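Local coordinates for protein quinone oxidoreductase (Escherichia coli, PDB 1QOR) that catalyses the one-electron reduction of quinones to semiquinones with NADPH, working as a homodimer of the zinc-containing alcohol dehydrogenase family, at residues A107-P110 / S114-Q117. Residues are numbered along the deposited sequence; the frame is centred on the assembly and turned at random.
Sequences AILP and SFEQ
L109 lays its CD1 methyl obliquely against the ring of F115, 3.7 Å from CD1 and 3.9 Å from CE1 of that ring; here, away from the NADPH site, the residue just after strand 106-108 meets the first turn of helix 115-135. The first side-chain bond of F115 starts away from segment 107-110, but CG sits anti to the carbonyl carbon (chi1 -70°), and the ring swings back far enough to reach the leucine. A branched, apolar leucine suits this buried place, because it also touches R84 and V86 on strand 84-87 and F284 on helix 273-288. Phenylalanine offers apolar surface to L109, A66 and I68 and a pi system for a cation-pi contact with R84.

S114, at the N-cap, has a hydroxyl short enough to serve its own helix: its OG accepts from Q117 N at 3.0 Å. Glutamine returns the bond, Q117 OE1 taking the S114 N-H on an in-plane lone pair at 2.8 Å, nearly straight at 168°. This reciprocal pair is a capping box. Its polar groups are thus used within the helix start, while L109 and F115 meet through apolar atoms, which implies a modest van der Waals contact without directional bonds.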
ATOM      1  N   ALA A 107     -10.170 -29.638   1.272  1.00 31.80           N
ATOM      2  CA  ALA A 107     -10.023 -29.963   2.686  1.00 31.67           C
ATOM      3  C   ALA A 107     -11.079 -30.988   3.118  1.00 31.71           C
ATOM      4  O   ALA A 107     -12.242 -30.977   2.635  1.00 30.89           O
ATOM      5  CB  ALA A 107     -10.123 -28.695   3.552  1.00 31.81           C
ATOM      6  N   ILE A 108     -10.651 -31.911   3.978  1.00 32.13           N
ATOM      7  CA  ILE A 108     -11.558 -32.929   4.492  1.00 33.53           C
ATOM      8  C   ILE A 108     -12.476 -32.255   5.513  1.00 33.08           C
ATOM      9  O   ILE A 108     -12.010 -31.678   6.486  1.00 32.53           O
ATOM     10  CB  ILE A 108     -10.804 -34.040   5.234  1.00 34.72           C
ATOM     11  CG1 ILE A 108      -9.743 -34.686   4.326  1.00 35.52           C
ATOM     12  CG2 ILE A 108     -11.826 -35.050   5.806  1.00 35.16           C
ATOM     13  CD1 ILE A 108     -10.309 -35.541   3.197  1.00 37.46           C
ATOM     14  N   LEU A 109     -13.771 -32.334   5.280  1.00 32.74           N
ATOM     15  CA  LEU A 109     -14.766 -31.737   6.155  1.00 33.82           C
ATOM     16  C   LEU A 109     -14.980 -32.500   7.471  1.00 34.52           C
ATOM     17  O   LEU A 109     -15.043 -33.726   7.467  1.00 36.42           O
ATOM     18  CB  LEU A 109     -16.101 -31.737   5.439  1.00 33.10           C
ATOM     19  CG  LEU A 109     -16.700 -30.457   4.934  1.00 33.90           C
ATOM     20  CD1 LEU A 109     -18.189 -30.743   4.700  1.00 33.31           C
ATOM     21  CD2 LEU A 109     -16.522 -29.358   5.958  1.00 33.53           C
ATOM     22  N   PRO A 110     -15.021 -31.798   8.618  1.00 34.22           N
ATOM     23  CA  PRO A 110     -15.256 -32.573   9.836  1.00 32.86           C
ATOM     24  C   PRO A 110     -16.751 -32.959   9.833  1.00 32.04           C
ATOM     25  O   PRO A 110     -17.603 -32.215   9.341  1.00 30.76           O
ATOM     26  CB  PRO A 110     -14.958 -31.560  10.941  1.00 34.01           C
ATOM     27  CG  PRO A 110     -13.970 -30.576  10.262  1.00 33.50           C
ATOM     28  CD  PRO A 110     -14.629 -30.411   8.939  1.00 33.67           C
ATOM     29  N   SER A 114     -21.908 -29.484   8.075  1.00 27.33           N
ATOM     30  CA  SER A 114     -22.713 -29.888   6.945  1.00 27.34           C
ATOM     31  C   SER A 114     -22.217 -29.310   5.604  1.00 28.40           C
ATOM     32  O   SER A 114     -21.547 -28.268   5.567  1.00 28.77           O
ATOM     33  CB  SER A 114     -24.133 -29.448   7.179  1.00 25.42           C
ATOM     34  OG  SER A 114     -24.301 -28.113   6.791  1.00 24.52           O
ATOM     35  N   PHE A 115     -22.652 -29.919   4.504  1.00 28.78           N
ATOM     36  CA  PHE A 115     -22.236 -29.470   3.175  1.00 29.79           C
ATOM     37  C   PHE A 115     -22.716 -28.073   2.919  1.00 30.26           C
ATOM     38  O   PHE A 115     -21.978 -27.291   2.330  1.00 30.22           O
ATOM     39  CB  PHE A 115     -22.720 -30.410   2.056  1.00 29.05           C
ATOM     40  CG  PHE A 115     -22.026 -31.731   2.051  1.00 28.11           C
ATOM     41  CD1 PHE A 115     -20.657 -31.797   2.099  1.00 28.35           C
ATOM     42  CD2 PHE A 115     -22.749 -32.907   1.985  1.00 28.86           C
ATOM     43  CE1 PHE A 115     -19.998 -33.036   2.080  1.00 30.15           C
ATOM     44  CE2 PHE A 115     -22.110 -34.138   1.962  1.00 28.64           C
ATOM     45  CZ  PHE A 115     -20.736 -34.204   2.012  1.00 29.27           C
ATOM     46  N   GLU A 116     -23.930 -27.751   3.380  1.00 30.43           N
ATOM     47  CA  GLU A 116     -24.495 -26.418   3.194  1.00 30.12           C
ATOM     48  C   GLU A 116     -23.749 -25.372   4.030  1.00 29.59           C
ATOM     49  O   GLU A 116     -23.650 -24.207   3.622  1.00 28.57           O
ATOM     50  CB  GLU A 116     -25.963 -26.404   3.583  1.00 32.50           C
ATOM     51  CG  GLU A 116     -26.841 -27.321   2.748  1.00 37.12           C
ATOM     52  CD  GLU A 116     -28.322 -26.921   2.776  1.00 39.95           C
ATOM     53  OE1 GLU A 116     -28.730 -26.139   3.670  1.00 41.27           O
ATOM     54  OE2 GLU A 116     -29.079 -27.381   1.885  1.00 42.68           O
ATOM     55  N   GLN A 117     -23.236 -25.780   5.198  1.00 27.95           N
ATOM     56  CA  GLN A 117     -22.499 -24.861   6.065  1.00 28.16           C
ATOM     57  C   GLN A 117     -21.142 -24.593   5.478  1.00 26.66           C
ATOM     58  O   GLN A 117     -20.625 -23.478   5.569  1.00 26.30           O
ATOM     59  CB  GLN A 117     -22.271 -25.434   7.459  1.00 29.07           C
ATOM     60  CG  GLN A 117     -23.479 -25.440   8.340  1.00 32.68           C
ATOM     61  CD  GLN A 117     -23.187 -26.137   9.659  1.00 36.27           C
ATOM     62  OE1 GLN A 117     -22.664 -27.265   9.690  1.00 37.10           O
ATOM     63  NE2 GLN A 117     -23.469 -25.450  10.760  1.00 37.77           N
TER